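Local coordinates for protein alpha-galactosidase (PDB 3A5V) that hydrolyses terminal alpha-galactosyl residues from galactosides as a tetrameric fungal glycoside hydrolase of family 27, at residues 21-25 with 26-30; 77-80 with 81-85; 175-178 with 179-182; 305-309 with 310-314; 337-341 with 342-346. All coordinates share one frame; numbering follows the deposited sequence. Where two conformers were deposited one is given.

Contact 1: residues 21-25 with 26-30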
loop_
_atom_site.group_PDB
_atom_site.type_symbol
_atom_site.label_atom_id
_atom_site.label_comp_id
_atom_site.label_asym_id
_atom_site.label_seq_id
_atom_site.Cartn_x
_atom_site.Cartn_y
_atom_site.Cartn_z
ATOM N N CYS A 21 -26.176 24.407 4.123
ATOM C CA CYS A 21 -26.433 25.222 2.958
ATOM C C CYS A 21 -27.470 26.328 3.170
ATOM O O CYS A 21 -27.674 27.149 2.284
ATOM C CB CYS A 21 -26.837 24.322 1.798
ATOM S SG CYS A 21 -25.755 24.040 0.342
ATOM N N ASN A 22 -28.122 26.377 4.331
ATOM C CA ASN A 22 -28.979 27.524 4.656
ATOM C C ASN A 22 -28.199 28.714 5.235
ATOM O O ASN A 22 -28.788 29.696 5.683
ATOM C CB ASN A 22 -30.120 27.105 5.588
ATOM C CG ASN A 22 -30.964 25.980 4.992
ATOM O OD1 ASN A 22 -31.225 25.960 3.787
ATOM N ND2 ASN A 22 -31.356 25.021 5.826
ATOM N N VAL A 23 -26.873 28.633 5.212
ATOM C CA VAL A 23 -26.043 29.724 5.739
ATOM C C VAL A 23 -26.352 31.059 5.012
ATOM O O VAL A 23 -26.584 31.084 3.801
ATOM C CB VAL A 23 -24.531 29.368 5.680
ATOM C CG1 VAL A 23 -24.021 29.319 4.231
ATOM C CG2 VAL A 23 -23.704 30.328 6.540
ATOM N N ASP A 24 -26.387 32.158 5.760
ATOM C CA ASP A 24 -26.552 33.480 5.151
ATOM C C ASP A 24 -25.955 34.547 6.066
ATOM O O ASP A 24 -25.561 34.250 7.197
ATOM C CB ASP A 24 -28.041 33.763 4.795
ATOM C CG ASP A 24 -28.948 33.949 6.028
ATOM O OD1 ASP A 24 -28.498 34.470 7.079
ATOM O OD2 ASP A 24 -30.147 33.580 5.938
ATOM N N GLU A 25 -25.918 35.785 5.576
ATOM C CA GLU A 25 -25.330 36.908 6.300
ATOM C C GLU A 25 -25.882 37.069 7.720
ATOM O O GLU A 25 -25.106 37.243 8.665
ATOM C CB GLU A 25 -25.547 38.198 5.498
ATOM C CG GLU A 25 -25.209 39.449 6.256
ATOM C CD GLU A 25 -25.442 40.668 5.421
ATOM O OE1 GLU A 25 -26.617 40.997 5.131
ATOM O OE2 GLU A 25 -24.435 41.285 5.061
ATOM N N GLN A 26 -27.209 37.003 7.877
ATOM C CA GLN A 26 -27.827 37.276 9.181
ATOM C C GLN A 26 -27.547 36.207 10.230
ATOM O O GLN A 26 -27.320 36.529 11.396
ATOM C CB GLN A 26 -29.344 37.519 9.079
ATOM C CG GLN A 26 -29.933 38.240 10.333
ATOM C CD GLN A 26 -29.146 39.509 10.723
ATOM O OE1 GLN A 26 -29.055 40.465 9.941
ATOM N NE2 GLN A 26 -28.558 39.507 11.932
ATOM N N LEU A 27 -27.561 34.944 9.805
ATOM C CA LEU A 27 -27.244 33.834 10.699
ATOM C C LEU A 27 -25.796 33.903 11.171
ATOM O O LEU A 27 -25.500 33.653 12.349
ATOM C CB LEU A 27 -27.543 32.489 10.021
ATOM C CG LEU A 27 -29.014 32.237 9.663
ATOM C CD1 LEU A 27 -29.124 31.078 8.670
ATOM C CD2 LEU A 27 -29.878 31.993 10.904
ATOM N N ILE A 28 -24.892 34.241 10.260
ATOM C CA ILE A 28 -23.478 34.381 10.622
ATOM C C ILE A 28 -23.299 35.524 11.636
ATOM O O ILE A 28 -22.602 35.384 12.641
ATOM C CB ILE A 28 -22.591 34.599 9.381
ATOM C CG1 ILE A 28 -22.556 33.311 8.531
ATOM C CG2 ILE A 28 -21.119 35.017 9.794
ATOM C CD1 ILE A 28 -22.157 33.531 7.084
ATOM N N LEU A 29 -23.944 36.656 11.360
ATOM C CA LEU A 29 -23.826 37.827 12.234
ATOM C C LEU A 29 -24.420 37.547 13.617
ATOM O O LEU A 29 -23.830 37.923 14.622
ATOM C CB LEU A 29 -24.474 39.058 11.573
ATOM C CG LEU A 29 -24.011 40.464 11.973
ATOM C CD1 LEU A 29 -22.497 40.597 12.146
ATOM C CD2 LEU A 29 -24.540 41.447 10.938
ATOM N N ASP A 30 -25.556 36.853 13.678
ATOM C CA ASP A 30 -26.137 36.464 14.965
ATOM C C ASP A 30 -25.254 35.485 15.751
ATOM O O ASP A 30 -25.163 35.569 16.975
ATOM C CB ASP A 30 -27.519 35.847 14.788
ATOM C CG ASP A 30 -28.576 36.867 14.413
ATOM O OD1 ASP A 30 -28.297 38.082 14.493
ATOM O OD2 ASP A 30 -29.699 36.441 14.031
#

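Contact 2: residues 77-80 with 81-85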
loop_
_atom_site.group_PDB
_atom_site.type_symbol
_atom_site.label_atom_id
_atom_site.label_comp_id
_atom_site.label_asym_id
_atom_site.label_seq_id
_atom_site.Cartn_x
_atom_site.Cartn_y
_atom_site.Cartn_z
ATOM N N LYS A 77 -17.416 41.283 2.028
ATOM C CA LYS A 77 -16.563 42.259 2.730
ATOM C C LYS A 77 -17.262 42.995 3.897
ATOM O O LYS A 77 -16.692 43.080 4.988
ATOM C CB LYS A 77 -15.862 43.249 1.776
ATOM C CG LYS A 77 -14.813 44.080 2.498
ATOM C CD LYS A 77 -14.301 45.222 1.662
ATOM C CE LYS A 77 -13.336 46.093 2.468
ATOM N NZ LYS A 77 -11.999 45.428 2.640
ATOM N N PRO A 78 -18.478 43.539 3.674
ATOM C CA PRO A 78 -19.133 44.245 4.783
ATOM C C PRO A 78 -19.488 43.345 5.970
ATOM O O PRO A 78 -19.509 43.819 7.103
ATOM C CB PRO A 78 -20.410 44.805 4.134
ATOM C CG PRO A 78 -20.057 44.940 2.672
ATOM C CD PRO A 78 -19.272 43.651 2.437
ATOM N N LEU A 79 -19.792 42.072 5.707
ATOM C CA LEU A 79 -19.967 41.089 6.774
ATOM C C LEU A 79 -18.659 40.863 7.556
ATOM O O LEU A 79 -18.669 40.798 8.787
ATOM C CB LEU A 79 -20.524 39.751 6.214
ATOM C CG LEU A 79 -20.639 38.586 7.207
ATOM C CD1 LEU A 79 -21.518 38.947 8.439
ATOM C CD2 LEU A 79 -21.184 37.324 6.503
ATOM N N VAL A 80 -17.545 40.727 6.841
ATOM C CA VAL A 80 -16.234 40.573 7.498
ATOM C C VAL A 80 -15.918 41.811 8.362
ATOM O O VAL A 80 -15.405 41.686 9.476
ATOM C CB VAL A 80 -15.111 40.300 6.481
ATOM C CG1 VAL A 80 -13.745 40.427 7.121
ATOM C CG2 VAL A 80 -15.298 38.909 5.839
ATOM N N ASP A 81 -16.253 43.000 7.858
ATOM C CA ASP A 81 -16.089 44.240 8.648
ATOM C C ASP A 81 -16.872 44.196 9.963
ATOM O O ASP A 81 -16.364 44.617 11.009
ATOM C CB ASP A 81 -16.534 45.472 7.835
ATOM C CG ASP A 81 -15.587 45.812 6.685
ATOM O OD1 ASP A 81 -14.394 45.406 6.663
ATOM O OD2 ASP A 81 -16.057 46.531 5.792
ATOM N N ASP A 82 -18.104 43.690 9.911
ATOM C CA ASP A 82 -18.944 43.514 11.112
ATOM C C ASP A 82 -18.343 42.512 12.106
ATOM O O ASP A 82 -18.379 42.725 13.321
ATOM C CB ASP A 82 -20.358 43.052 10.727
ATOM C CG ASP A 82 -21.186 44.156 10.073
ATOM O OD1 ASP A 82 -20.850 45.339 10.257
ATOM O OD2 ASP A 82 -22.162 43.836 9.362
ATOM N N ILE A 83 -17.807 41.412 11.577
ATOM C CA ILE A 83 -17.072 40.422 12.378
ATOM C C ILE A 83 -15.816 41.030 13.028
ATOM O O ILE A 83 -15.580 40.876 14.236
ATOM C CB ILE A 83 -16.732 39.159 11.503
ATOM C CG1 ILE A 83 -18.029 38.423 11.123
ATOM C CG2 ILE A 83 -15.750 38.229 12.237
ATOM C CD1 ILE A 83 -17.870 37.357 9.991
ATOM N N HIS A 84 -15.012 41.725 12.223
ATOM C CA HIS A 84 -13.856 42.451 12.751
ATOM C C HIS A 84 -14.231 43.430 13.878
ATOM O O HIS A 84 -13.528 43.496 14.893
ATOM C CB HIS A 84 -13.090 43.153 11.630
ATOM C CG HIS A 84 -12.330 42.213 10.733
ATOM N ND1 HIS A 84 -11.838 42.594 9.504
ATOM C CD2 HIS A 84 -11.989 40.908 10.888
ATOM C CE1 HIS A 84 -11.200 41.570 8.951
ATOM N NE2 HIS A 84 -11.278 40.536 9.770
ATOM N N ASN A 85 -15.341 44.149 13.710
ATOM C CA ASN A 85 -15.856 45.082 14.737
ATOM C C ASN A 85 -16.196 44.421 16.064
ATOM O O ASN A 85 -16.165 45.061 17.110
ATOM C CB ASN A 85 -17.084 45.835 14.212
ATOM C CG ASN A 85 -16.709 46.962 13.270
ATOM O OD1 ASN A 85 -15.545 47.356 13.196
ATOM N ND2 ASN A 85 -17.698 47.483 12.534
HETATM O O HOH W 1 -12.835 43.593 5.445
HETATM O O HOH W 2 -20.433 46.495 7.599
#

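Contact 3: residues 175-178 with 179-182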
loop_
_atom_site.group_PDB
_atom_site.type_symbol
_atom_site.label_atom_id
_atom_site.label_comp_id
_atom_site.label_asym_id
_atom_site.label_seq_id
_atom_site.Cartn_x
_atom_site.Cartn_y
_atom_site.Cartn_z
ATOM N N ASN A 175 3.706 15.065 7.218
ATOM C CA ASN A 175 5.035 15.117 6.592
ATOM C C ASN A 175 5.148 16.272 5.582
ATOM O O ASN A 175 6.073 17.079 5.663
ATOM C CB ASN A 175 5.382 13.789 5.876
ATOM C CG ASN A 175 5.288 12.571 6.794
ATOM O OD1 ASN A 175 5.795 12.568 7.930
ATOM N ND2 ASN A 175 4.645 11.512 6.292
ATOM N N PHE A 176 4.221 16.339 4.619
ATOM C CA PHE A 176 4.398 17.237 3.474
ATOM C C PHE A 176 3.951 18.681 3.681
ATOM O O PHE A 176 4.450 19.591 3.008
ATOM C CB PHE A 176 3.842 16.648 2.149
ATOM C CG PHE A 176 2.315 16.702 2.009
ATOM C CD1 PHE A 176 1.650 17.919 1.770
ATOM C CD2 PHE A 176 1.555 15.519 2.053
ATOM C CE1 PHE A 176 0.246 17.962 1.611
ATOM C CE2 PHE A 176 0.129 15.554 1.916
ATOM C CZ PHE A 176 -0.516 16.791 1.697
ATOM N N ALA A 177 3.013 18.888 4.600
ATOM C CA ALA A 177 2.312 20.183 4.699
ATOM C C ALA A 177 2.838 21.063 5.832
ATOM O O ALA A 177 2.380 22.184 6.015
ATOM C CB ALA A 177 0.804 19.950 4.878
ATOM N N SER A 178 3.810 20.557 6.582
ATOM C CA SER A 178 4.152 21.160 7.872
ATOM C C SER A 178 4.818 22.531 7.771
ATOM O O SER A 178 4.726 23.323 8.705
ATOM C CB SER A 178 5.016 20.210 8.708
ATOM O OG SER A 178 6.106 19.756 7.942
ATOM N N THR A 179 5.501 22.813 6.667
ATOM C CA THR A 179 6.127 24.131 6.523
ATOM C C THR A 179 5.308 25.050 5.610
ATOM O O THR A 179 5.627 26.222 5.474
ATOM C CB THR A 179 7.595 24.054 5.999
ATOM O OG1 THR A 179 7.597 23.636 4.633
ATOM C CG2 THR A 179 8.439 23.078 6.841
ATOM N N ILE A 180 4.269 24.524 4.969
ATOM C CA ILE A 180 3.490 25.338 4.017
ATOM C C ILE A 180 2.042 25.653 4.479
ATOM O O ILE A 180 1.318 26.356 3.783
ATOM C CB ILE A 180 3.456 24.677 2.599
ATOM C CG1 ILE A 180 2.740 23.323 2.678
ATOM C CG2 ILE A 180 4.906 24.582 1.982
ATOM C CD1 ILE A 180 2.113 22.824 1.357
ATOM N N SER A 181 1.624 25.110 5.621
ATOM C CA SER A 181 0.272 25.344 6.161
ATOM C C SER A 181 0.308 25.379 7.692
ATOM O O SER A 181 1.328 25.012 8.310
ATOM C CB SER A 181 -0.726 24.279 5.662
ATOM O OG SER A 181 -0.418 22.990 6.188
ATOM N N ASN A 182 -0.785 25.839 8.300
ATOM C CA ASN A 182 -0.865 25.944 9.766
ATOM C C ASN A 182 -1.485 24.750 10.495
ATOM O O ASN A 182 -1.255 24.562 11.691
ATOM C CB ASN A 182 -1.580 27.251 10.167
ATOM C CG ASN A 182 -0.785 28.491 9.762
ATOM O OD1 ASN A 182 -1.230 29.280 8.934
ATOM N ND2 ASN A 182 0.429 28.635 10.319
HETATM O O HOH W 3 6.085 21.300 4.206
#

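Contact 4: residues 305-309 with 310-314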
loop_
_atom_site.group_PDB
_atom_site.type_symbol
_atom_site.label_atom_id
_atom_site.label_comp_id
_atom_site.label_asym_id
_atom_site.label_seq_id
_atom_site.Cartn_x
_atom_site.Cartn_y
_atom_site.Cartn_z
ATOM N N ILE A 305 0.604 6.477 26.216
ATOM C CA ILE A 305 1.636 5.688 26.893
ATOM C C ILE A 305 1.332 4.186 26.814
ATOM O O ILE A 305 2.233 3.388 26.557
ATOM C CB ILE A 305 1.774 6.122 28.382
ATOM C CG1 ILE A 305 2.106 7.615 28.458
ATOM C CG2 ILE A 305 2.850 5.277 29.131
ATOM C CD1 ILE A 305 3.303 8.041 27.557
ATOM N N TRP A 306 0.071 3.820 27.012
ATOM C CA TRP A 306 -0.354 2.433 26.820
ATOM C C TRP A 306 -1.822 2.289 26.478
ATOM O O TRP A 306 -2.626 3.222 26.659
ATOM C CB TRP A 306 -0.005 1.525 28.024
ATOM C CG TRP A 306 -0.386 1.984 29.438
ATOM C CD1 TRP A 306 0.494 2.316 30.429
ATOM C CD2 TRP A 306 -1.706 2.062 30.035
ATOM N NE1 TRP A 306 -0.181 2.606 31.593
ATOM C CE2 TRP A 306 -1.531 2.484 31.373
ATOM C CE3 TRP A 306 -3.013 1.847 29.561
ATOM C CZ2 TRP A 306 -2.611 2.674 32.257
ATOM C CZ3 TRP A 306 -4.092 2.040 30.435
ATOM C CH2 TRP A 306 -3.880 2.458 31.771
ATOM N N VAL A 307 -2.142 1.111 25.946
ATOM C CA VAL A 307 -3.514 0.634 25.794
ATOM C C VAL A 307 -3.594 -0.697 26.553
ATOM O O VAL A 307 -2.763 -1.587 26.331
ATOM C CB VAL A 307 -3.902 0.383 24.302
ATOM C CG1 VAL A 307 -5.342 -0.190 24.192
ATOM C CG2 VAL A 307 -3.830 1.655 23.502
ATOM N N LYS A 308 -4.564 -0.825 27.453
ATOM C CA LYS A 308 -4.761 -2.068 28.208
ATOM C C LYS A 308 -6.237 -2.419 28.110
ATOM O O LYS A 308 -7.067 -1.826 28.793
ATOM C CB LYS A 308 -4.345 -1.912 29.677
ATOM C CG LYS A 308 -2.841 -1.675 29.897
ATOM C CD LYS A 308 -2.538 -1.344 31.374
ATOM C CE LYS A 308 -1.031 -1.104 31.608
ATOM N NZ LYS A 308 -0.776 -0.837 33.071
ATOM N N GLY A 309 -6.556 -3.355 27.218
ATOM C CA GLY A 309 -7.960 -3.651 26.872
ATOM C C GLY A 309 -8.589 -2.380 26.342
ATOM O O GLY A 309 -8.053 -1.772 25.412
ATOM N N ASP A 310 -9.679 -1.946 26.976
ATOM C CA ASP A 310 -10.388 -0.724 26.590
ATOM C C ASP A 310 -9.879 0.539 27.312
ATOM O O ASP A 310 -10.452 1.627 27.166
ATOM C CB ASP A 310 -11.869 -0.880 26.957
ATOM C CG ASP A 310 -12.633 -1.744 25.980
ATOM O OD1 ASP A 310 -12.287 -1.743 24.779
ATOM O OD2 ASP A 310 -13.594 -2.414 26.423
ATOM N N GLN A 311 -8.822 0.392 28.101
ATOM C CA GLN A 311 -8.252 1.534 28.830
ATOM C C GLN A 311 -7.027 2.104 28.131
ATOM O O GLN A 311 -6.240 1.351 27.521
ATOM C CB GLN A 311 -7.889 1.110 30.246
ATOM C CG GLN A 311 -9.115 0.689 31.058
ATOM C CD GLN A 311 -8.767 0.357 32.489
ATOM O OE1 GLN A 311 -7.653 0.630 32.947
ATOM N NE2 GLN A 311 -9.713 -0.242 33.207
ATOM N N GLN A 312 -6.874 3.433 28.202
ATOM C CA GLN A 312 -5.726 4.134 27.602
ATOM C C GLN A 312 -5.179 5.178 28.575
ATOM O O GLN A 312 -5.947 5.782 29.333
ATOM C CB GLN A 312 -6.117 4.802 26.276
ATOM C CG GLN A 312 -6.858 3.835 25.322
ATOM C CD GLN A 312 -7.122 4.417 23.945
ATOM O OE1 GLN A 312 -6.584 5.465 23.568
ATOM N NE2 GLN A 312 -7.947 3.717 23.175
ATOM N N LEU A 313 -3.858 5.354 28.561
ATOM C CA LEU A 313 -3.187 6.391 29.360
ATOM C C LEU A 313 -2.492 7.378 28.415
ATOM O O LEU A 313 -1.765 6.953 27.507
ATOM C CB LEU A 313 -2.123 5.765 30.286
ATOM C CG LEU A 313 -1.218 6.744 31.064
ATOM C CD1 LEU A 313 -2.051 7.555 32.053
ATOM C CD2 LEU A 313 -0.060 6.030 31.778
ATOM N N PHE A 314 -2.711 8.674 28.638
ATOM C CA PHE A 314 -1.988 9.726 27.920
ATOM C C PHE A 314 -1.176 10.559 28.911
ATOM O O PHE A 314 -1.602 10.778 30.062
ATOM C CB PHE A 314 -2.950 10.662 27.172
ATOM C CG PHE A 314 -3.703 10.001 26.035
ATOM C CD1 PHE A 314 -4.799 9.164 26.287
ATOM C CD2 PHE A 314 -3.335 10.249 24.711
ATOM C CE1 PHE A 314 -5.505 8.561 25.224
ATOM C CE2 PHE A 314 -4.027 9.662 23.648
ATOM C CZ PHE A 314 -5.119 8.814 23.909
HETATM O O HOH W 4 -8.963 1.177 24.056
#

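Contact 5: residues 337-341 with 342-346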
loop_
_atom_site.group_PDB
_atom_site.type_symbol
_atom_site.label_atom_id
_atom_site.label_comp_id
_atom_site.label_asym_id
_atom_site.label_seq_id
_atom_site.Cartn_x
_atom_site.Cartn_y
_atom_site.Cartn_z
ATOM N N MET A 337 -8.993 3.258 37.338
ATOM C CA MET A 337 -7.780 3.186 36.517
ATOM C C MET A 337 -6.562 3.714 37.277
ATOM O O MET A 337 -6.694 4.649 38.067
ATOM C CB MET A 337 -7.955 3.982 35.206
ATOM C CG MET A 337 -9.088 3.469 34.298
ATOM S SD MET A 337 -9.151 4.364 32.712
ATOM C CE MET A 337 -7.424 4.241 32.144
ATOM N N THR A 338 -5.391 3.132 37.002
ATOM C CA THR A 338 -4.131 3.475 37.694
ATOM C C THR A 338 -3.047 3.931 36.726
ATOM O O THR A 338 -2.773 3.246 35.723
ATOM C CB THR A 338 -3.602 2.245 38.492
ATOM O OG1 THR A 338 -4.579 1.879 39.459
ATOM C CG2 THR A 338 -2.272 2.552 39.198
ATOM N N ALA A 339 -2.443 5.085 37.019
ATOM C CA ALA A 339 -1.261 5.567 36.300
ATOM C C ALA A 339 -0.092 5.547 37.278
ATOM O O ALA A 339 -0.221 6.051 38.395
ATOM C CB ALA A 339 -1.481 6.984 35.787
ATOM N N THR A 340 1.023 4.955 36.865
ATOM C CA THR A 340 2.223 4.925 37.698
ATOM C C THR A 340 3.164 6.052 37.238
ATOM O O THR A 340 3.071 6.518 36.106
ATOM C CB THR A 340 2.964 3.585 37.588
ATOM O OG1 THR A 340 3.599 3.492 36.309
ATOM C CG2 THR A 340 1.982 2.394 37.744
ATOM N N TRP A 341 4.054 6.479 38.127
ATOM C CA TRP A 341 5.033 7.513 37.810
ATOM C C TRP A 341 5.961 7.016 36.697
ATOM O O TRP A 341 6.347 7.800 35.813
ATOM C CB TRP A 341 5.850 7.865 39.072
ATOM C CG TRP A 341 5.206 8.848 40.100
ATOM C CD1 TRP A 341 5.892 9.634 40.999
ATOM C CD2 TRP A 341 3.801 9.120 40.330
ATOM N NE1 TRP A 341 5.010 10.362 41.769
ATOM C CE2 TRP A 341 3.726 10.075 41.374
ATOM C CE3 TRP A 341 2.598 8.652 39.753
ATOM C CZ2 TRP A 341 2.500 10.575 41.851
ATOM C CZ3 TRP A 341 1.387 9.150 40.213
ATOM C CH2 TRP A 341 1.340 10.099 41.265
ATOM N N ASP A 342 6.324 5.722 36.727
ATOM C CA ASP A 342 7.213 5.194 35.691
ATOM C C ASP A 342 6.551 5.230 34.302
ATOM O O ASP A 342 7.244 5.374 33.295
ATOM C CB ASP A 342 7.727 3.782 36.014
ATOM C CG ASP A 342 8.772 3.784 37.132
ATOM O OD1 ASP A 342 9.302 4.873 37.492
ATOM O OD2 ASP A 342 9.055 2.692 37.648
ATOM N N ASP A 343 5.233 5.065 34.250
ATOM C CA ASP A 343 4.527 5.172 32.967
ATOM C C ASP A 343 4.356 6.627 32.531
ATOM O O ASP A 343 4.599 6.946 31.369
ATOM C CB ASP A 343 3.179 4.483 33.032
ATOM C CG ASP A 343 3.304 2.960 32.914
ATOM O OD1 ASP A 343 4.305 2.459 32.336
ATOM O OD2 ASP A 343 2.399 2.284 33.399
ATOM N N ILE A 344 3.944 7.492 33.458
ATOM C CA ILE A 344 3.746 8.921 33.156
ATOM C C ILE A 344 5.006 9.552 32.540
ATOM O O ILE A 344 4.908 10.334 31.573
ATOM C CB ILE A 344 3.244 9.711 34.399
ATOM C CG1 ILE A 344 1.825 9.235 34.775
ATOM C CG2 ILE A 344 3.242 11.252 34.135
ATOM C CD1 ILE A 344 1.388 9.592 36.226
ATOM N N TRP A 345 6.174 9.205 33.099
ATOM C CA TRP A 345 7.469 9.682 32.587
ATOM C C TRP A 345 8.304 8.556 31.927
ATOM O O TRP A 345 9.543 8.532 32.037
ATOM C CB TRP A 345 8.262 10.406 33.705
ATOM C CG TRP A 345 7.597 11.717 34.077
ATOM C CD1 TRP A 345 7.678 12.891 33.392
ATOM C CD2 TRP A 345 6.732 11.960 35.188
ATOM N NE1 TRP A 345 6.931 13.861 34.013
ATOM C CE2 TRP A 345 6.336 13.322 35.118
ATOM C CE3 TRP A 345 6.251 11.167 36.242
ATOM C CZ2 TRP A 345 5.480 13.906 36.052
ATOM C CZ3 TRP A 345 5.395 11.744 37.177
ATOM C CH2 TRP A 345 5.027 13.111 37.080
ATOM N N VAL A 346 7.627 7.644 31.220
ATOM C CA VAL A 346 8.312 6.511 30.572
ATOM C C VAL A 346 9.526 6.914 29.709
ATOM O O VAL A 346 10.554 6.244 29.763
ATOM C CB VAL A 346 7.329 5.577 29.761
ATOM C CG1 VAL A 346 6.591 6.337 28.629
ATOM C CG2 VAL A 346 8.056 4.313 29.224
#

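Contact 1: residues 21-25 with 26-30
D24 turns its carboxylate back onto the first turn of the helix that follows, where OD1 accepts from the backbone N of L27 at 2.9 Å. The bond is almost straight, 172° at the hydrogen, and the donor meets OD1 nearly along its C-O bond. The side chain can reach round because CG stands between the backbone N and the carbonyl carbon (chi1 69°). L27 CG lies 3.5 Å from D24 OD1, and L27 CD1 reaches N22 O at 3.3 Å. The main chain takes over from there, I28 N bonding to D24 O at 3.1 Å and L29 N to E25 O. This is an N-cap: D24 holds the cap position of helix 25-38, which follows strand 11-14 and the short helix 16-19 in the beta/alpha barrel, and supplies an acceptor to an amide that has no preceding turn to bond with. On the buried side, CG2 of V23 packs 3.6 Å from CD1 of I28, an atom that also lies against the carbonyl O of D24. Further along, Q26 NE2 donates to D30 OD1 at 2.9 Å, lying above the carboxylate plane. Behind this first shell, a C21-C53 disulfide fastens the loop before the helix, and a salt bridge from E25 to R74 its first turn, while T15 packs against V23 and I50 and F72 against I28.

Contact 2: residues 77-80 with 81-85
V80 and H84, one helical turn apart, run alongside each other, and the methyl CG1 of V80 sits over one face of the imidazole. V80 CG1 is 3.7 Å from the H84 centroid, displaced toward the rim, and nearest to H84 CE1, at 3.3 Å, a CH-pi contact. CG1 is brought there by standing anti to the V80 nitrogen (chi1 168°). H84 NE2 is hydrogen-bonded to D124, so the imidazole is held by face and end. With H84 exchanged for an alanine, D124 would probably lose this partner and V80 CG1 the ring face it packs on. L79 and I83 meet at a slant, L79 CG to I83 CD1 at 4.1 Å; helix 76-85, of the beta-alpha-beta unit between strands 47-49 and 89-95, turns this side to helix 25-38. The backbone bond H84 N to V80 O is nearly straight (174°). One water donates to D81 OD1 at 2.7 Å and accepts a weak bond from K77 NZ, itself hydrogen-bonded to the backbone O of K120; a second donates to both P78 O and D82 OD1. K77 NZ and D81 OD1, 4.7 Å apart, do not touch but probably still attract, whereas D82 makes a salt bridge with R74, which probably favours its ionised form.

Contact 3: residues 175-178 with 179-182
Past the end of helix 173-176 the chain folds back so that the carbonyl of A177 faces the backbone of I180 and S181, accepting from I180 N at 3.2 Å and, weakly, from S181 N. The hydroxyl of S181 adds a further bond to it, OG donating to A177 O at 2.9 Å. I180 N and S181 OG approach from opposite faces of the carbonyl plane, so the oxygen is gripped from both sides. With chi1 at 67°, S181 OG is placed between its own nitrogen and carbonyl carbon, within reach of this acceptor and 3.5 Å from the methyl CB of A177. An alanine at S181 would remove the hydroxyl and is likely to leave the A177 carbonyl less firmly held, by the bent bond from I180 N and the weak one from S181 N. I180 runs CG1 alongside the same carbonyl, 3.5 Å from A177 O. A water links the two limbs of the turn, donating to F176 O at 2.7 Å and accepting from T179 N at 2.9 Å. The T179 hydroxyl is hydrogen-bonded to Q134 of the second subunit, and Y132 of that subunit packs on S178 and T179. The turn carries the chain from helix 173-176 into barrel strand 183-185. A177 and S181 lie against L165 of adjacent strand 162-165, while F176 and I180 rest on helix 140-156 through Y144.

Contact 4: residues 305-309 with 310-314
Among the backbone hydrogen bonds, I305 N donates to L313 O at 2.7 Å and L313 N to W306 O at 3.1 Å; at the turn end K308 and Q311 form a hydrogen-bonded pair. There K308 N reaches Q311 O at 2.7 Å with a nearly straight N-H (167°). The return bond from Q311 N to K308 O arrives from above the carbonyl plane, as the tight turn bends the chain. Between them V307 and Q312 form a non-hydrogen-bonded pair, their CA atoms 4.5 Å apart. Aromatic contact centres on W306. CB of L313 lies over the middle of the six-membered ring of W306, 3.6 Å from the centroid, in a CH-pi contact, while CE of K308 lies over the opposite face. Q311 O lies at the ring's edge, in plane. The indole folds back across L313 because W306 CG stands between the backbone N and carbonyl carbon of W306 (chi1 50°). Apolar packing continues where I305 CB lies 3.9 Å from L313 CD2. Among the polar ends, Q312 NE2 donates to a water at 2.9 Å, and Q312 OE1 is bonded by R304. A type II' turn from K308 to Q311, with G309 at positive phi, closes this beta hairpin, the first of the C-terminal antiparallel beta domain.

Contact 5: residues 337-341 with 342-346
Strand 335-340 passes directly into a single helical turn, which the backbone marks with I344 N bonding to T340 O at 3.0 Å and W345 N to W341 O at 3.1 Å. T340 sits at the N-cap, its OG1 accepting from D343 N at 3.1 Å with an angle of 150° at the hydrogen; D343 N also makes a weak bond to T340 O. The hydroxyl reaches that amide from a chi1 of 72°, which sets OG1 over its own backbone between nitrogen and carbonyl carbon. The indoles of W341 and W345, one turn apart, form a T-shaped pair. The edge of W345 points at the face of W341 toward its rim, where W345 CZ3 lies 4.1 Å from W341 CG, with the planes at 81°. W345 also brings CE3 to 3.4 Å from the carbonyl O of W341, which lies near the plane of the W345 ring. CD1 of I344 touches both A339 CB, at 3.9 Å, and W341 CE3, at 3.8 Å. Around them, W341 NE1 bonds to the backbone O of R356 and the W341 ring takes a further edge-to-face contact with F390. The arrangement is an N-capped helical turn that follows strand 335-340 of the C-terminal beta-sandwich domain, with I344 packed on V325 of strand 322-329 and W345 on Q323 and the loop residues S393 to T395.

Contacts 1 and 2 belong to the barrel and touch: I28 and L29 of helix 25-38 pack on L79, I83 and D82 of helix 76-85, and R74 makes salt bridges with both, to E25 and D82. Contact 3, about 29 Å from contact 2 between centres, also lies in the barrel but beside a second subunit, and is organised round one backbone carbonyl and a single bridging water. Contacts 4 and 5 share the C-terminal domain on the far side of the chain's centre from the first two. Both carry tryptophan contacts, and W306 NE1 makes a weak hydrogen bond to D343 OD2 between them. Contact 4 has four exposed touching residues near its turn, whereas contacts 3 and 5 have none.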